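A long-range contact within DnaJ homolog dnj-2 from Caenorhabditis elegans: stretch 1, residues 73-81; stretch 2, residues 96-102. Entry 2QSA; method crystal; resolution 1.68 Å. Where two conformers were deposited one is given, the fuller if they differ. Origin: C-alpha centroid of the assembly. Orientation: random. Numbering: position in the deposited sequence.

Stretch 1, residues 73-81: KDDEAKTNY
Stretch 2, residues 96-102: YQYYRLR

How do the two segments meet? Helix 75-81 and helix 96-101 run nearly antiparallel, at 166°, with axes 10.1 Å apart at closest approach. The CA atoms of Asn80 and Gln97 lie 6.6 Å apart, those of Ala77 and Leu101 7.3 Å.

What does Gln97 offer? The CA-to-CB bond of Gln97 (chi1 m, chi2 m) points toward the first stretch, where it meets Asn80 (chi1 m), whose ND2 stays 3.6 Å from Gln97 O; water 1 links the two. Water 1 accepts from Asn80 ND2 (3.0 Å) and Arg100 NE (2.8 Å) and donates to Gln97 O (2.9 Å) and Gln97 OE1 (2.7 Å), joining three side chains and a carbonyl.

How does Arg100 reach across? One turn on, its chain (t, t, p, chi4 83°) extends to Glu76 (t, t, chi3 18°). Arg100 NH2 donates to Glu76 OE2 at a very short 2.5 Å in a salt bridge; the 120° angle is far from linear, although OE2 lies near the guanidinium plane.

Where does Leu101 pack? With chi1 off-well at -113° and chi2 t, Leu101 CD1 lies 4.0 Å from Ala77 CB and 3.5 Å from Asn80 ND2, while Leu101 CD2 approaches Glu76 OE1 at 3.4 Å. Asp74 (chi1 t) N-caps the facing helix, its OD2 accepting from Ala77 N at 3.0 Å.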

# COMPACT_ATOMS: atom_id res chain seq x y z
N LYS A 73 -3.10 5.31 -5.81
CA LYS A 73 -3.12 6.57 -6.58
C LYS A 73 -3.31 6.33 -8.07
O LYS A 73 -3.84 7.21 -8.79
CB LYS A 73 -1.84 7.38 -6.34
CG LYS A 73 -1.77 8.75 -7.03
CD LYS A 73 -2.75 9.75 -6.44
CE LYS A 73 -2.42 11.19 -6.86
NZ LYS A 73 -2.20 11.32 -8.33
N ASP A 74 -2.82 5.17 -8.53
CA ASP A 74 -2.95 4.79 -9.92
C ASP A 74 -4.32 4.15 -10.16
O ASP A 74 -4.67 3.15 -9.54
CB ASP A 74 -1.85 3.80 -10.32
CG ASP A 74 -1.90 3.46 -11.79
OD1 ASP A 74 -1.56 4.37 -12.59
OD2 ASP A 74 -2.28 2.32 -12.15
N ASP A 75 -5.10 4.73 -11.07
CA ASP A 75 -6.49 4.23 -11.25
C ASP A 75 -6.62 2.73 -11.57
O ASP A 75 -7.49 2.03 -11.04
CB ASP A 75 -7.22 5.01 -12.33
CG ASP A 75 -7.37 6.48 -11.98
OD1 ASP A 75 -6.99 6.89 -10.87
OD2 ASP A 75 -7.82 7.22 -12.87
N GLU A 76 -5.73 2.26 -12.46
CA GLU A 76 -5.73 0.86 -12.89
C GLU A 76 -5.31 -0.07 -11.75
O GLU A 76 -5.97 -1.09 -11.51
CB GLU A 76 -4.82 0.66 -14.10
CG GLU A 76 -4.85 -0.74 -14.68
CD GLU A 76 -4.23 -0.82 -16.06
OE1 GLU A 76 -3.48 0.10 -16.47
OE2 GLU A 76 -4.52 -1.81 -16.75
N ALA A 77 -4.24 0.30 -11.04
CA ALA A 77 -3.73 -0.49 -9.90
C ALA A 77 -4.85 -0.56 -8.85
O ALA A 77 -5.09 -1.63 -8.28
CB ALA A 77 -2.46 0.15 -9.31
N LYS A 78 -5.52 0.58 -8.61
CA LYS A 78 -6.54 0.63 -7.55
C LYS A 78 -7.72 -0.27 -7.95
O LYS A 78 -8.26 -0.98 -7.11
CB LYS A 78 -7.03 2.07 -7.29
CG LYS A 78 -8.02 2.14 -6.16
CD LYS A 78 -8.45 3.57 -5.90
CE LYS A 78 -9.43 3.64 -4.70
NZ LYS A 78 -10.72 2.90 -5.00
N THR A 79 -8.10 -0.23 -9.23
CA THR A 79 -9.22 -1.08 -9.68
C THR A 79 -8.83 -2.57 -9.48
O THR A 79 -9.60 -3.37 -8.93
CB THR A 79 -9.53 -0.77 -11.17
OG1 THR A 79 -10.04 0.56 -11.26
CG2 THR A 79 -10.54 -1.78 -11.72
N ASN A 80 -7.58 -2.91 -9.84
CA ASN A 80 -7.06 -4.27 -9.61
C ASN A 80 -7.04 -4.62 -8.12
O ASN A 80 -7.43 -5.73 -7.70
CB ASN A 80 -5.64 -4.40 -10.17
CG ASN A 80 -5.62 -4.43 -11.71
OD1 ASN A 80 -6.65 -4.59 -12.33
ND2 ASN A 80 -4.45 -4.29 -12.31
N TYR A 81 -6.59 -3.66 -7.31
CA TYR A 81 -6.50 -3.87 -5.86
C TYR A 81 -7.86 -4.14 -5.22
O TYR A 81 -8.04 -5.13 -4.46
CB TYR A 81 -5.87 -2.65 -5.19
CG TYR A 81 -5.51 -2.97 -3.73
CD1 TYR A 81 -4.64 -4.04 -3.42
CD2 TYR A 81 -6.06 -2.22 -2.66
CE1 TYR A 81 -4.33 -4.38 -2.11
CE2 TYR A 81 -5.77 -2.55 -1.34
CZ TYR A 81 -4.89 -3.61 -1.05
OH TYR A 81 -4.56 -3.92 0.23
N TYR A 96 -1.89 -12.42 -11.76
CA TYR A 96 -1.68 -11.99 -13.14
C TYR A 96 -1.85 -10.45 -13.28
O TYR A 96 -1.00 -9.75 -13.87
CB TYR A 96 -2.69 -12.72 -14.05
CG TYR A 96 -2.61 -12.28 -15.49
CD1 TYR A 96 -1.59 -12.72 -16.32
CD2 TYR A 96 -3.53 -11.38 -15.99
CE1 TYR A 96 -1.49 -12.31 -17.63
CE2 TYR A 96 -3.43 -10.92 -17.31
CZ TYR A 96 -2.40 -11.40 -18.11
OH TYR A 96 -2.28 -10.97 -19.42
N GLN A 97 -2.95 -9.92 -12.73
CA GLN A 97 -3.20 -8.47 -12.87
C GLN A 97 -2.11 -7.66 -12.18
O GLN A 97 -1.70 -6.63 -12.69
CB GLN A 97 -4.56 -8.06 -12.32
CG GLN A 97 -5.80 -8.73 -13.02
CD GLN A 97 -5.84 -8.56 -14.53
OE1 GLN A 97 -5.41 -7.53 -15.08
NE2 GLN A 97 -6.37 -9.57 -15.21
N TYR A 98 -1.67 -8.13 -11.01
CA TYR A 98 -0.59 -7.44 -10.27
C TYR A 98 0.69 -7.41 -11.11
O TYR A 98 1.29 -6.34 -11.38
CB TYR A 98 -0.35 -8.15 -8.94
CG TYR A 98 0.81 -7.58 -8.13
CD1 TYR A 98 0.66 -6.38 -7.42
CD2 TYR A 98 2.02 -8.23 -8.05
CE1 TYR A 98 1.65 -5.88 -6.66
CE2 TYR A 98 3.08 -7.70 -7.30
CZ TYR A 98 2.87 -6.53 -6.60
OH TYR A 98 3.89 -5.99 -5.86
N TYR A 99 1.13 -8.59 -11.54
CA TYR A 99 2.37 -8.65 -12.32
C TYR A 99 2.29 -8.03 -13.72
O TYR A 99 3.27 -7.39 -14.16
CB TYR A 99 2.95 -10.08 -12.30
CG TYR A 99 3.48 -10.48 -10.94
CD1 TYR A 99 4.61 -9.85 -10.39
CD2 TYR A 99 2.86 -11.45 -10.18
CE1 TYR A 99 5.11 -10.21 -9.10
CE2 TYR A 99 3.34 -11.82 -8.91
CZ TYR A 99 4.48 -11.20 -8.38
OH TYR A 99 4.93 -11.59 -7.13
N ARG A 100 1.14 -8.15 -14.40
CA ARG A 100 0.94 -7.55 -15.73
C ARG A 100 1.14 -6.03 -15.72
O ARG A 100 1.73 -5.44 -16.64
CB ARG A 100 -0.49 -7.80 -16.24
CG ARG A 100 -0.69 -7.42 -17.72
CD ARG A 100 -2.16 -7.27 -18.11
NE ARG A 100 -2.77 -6.14 -17.41
CZ ARG A 100 -2.69 -4.86 -17.79
NH1 ARG A 100 -2.05 -4.48 -18.90
NH2 ARG A 100 -3.28 -3.94 -17.05
N LEU A 101 0.60 -5.40 -14.69
CA LEU A 101 0.66 -3.95 -14.61
C LEU A 101 2.08 -3.50 -14.42
O LEU A 101 2.48 -2.46 -14.95
CB LEU A 101 -0.20 -3.44 -13.46
CG LEU A 101 -1.41 -2.64 -13.89
CD1 LEU A 101 -1.89 -1.88 -12.67
CD2 LEU A 101 -1.03 -1.66 -15.01
N ARG A 102 2.84 -4.29 -13.67
CA ARG A 102 4.23 -3.96 -13.36
C ARG A 102 5.19 -4.32 -14.48
O ARG A 102 5.69 -3.41 -15.15
CB ARG A 102 4.65 -4.58 -12.04
CG ARG A 102 3.76 -4.08 -10.90
CD ARG A 102 3.85 -4.99 -9.69
NE ARG A 102 5.16 -4.90 -9.06
CZ ARG A 102 5.54 -3.88 -8.29
NH1 ARG A 102 4.71 -2.87 -8.03
NH2 ARG A 102 6.76 -3.88 -7.76
O HOH W 1 -3.50 -5.64 -14.76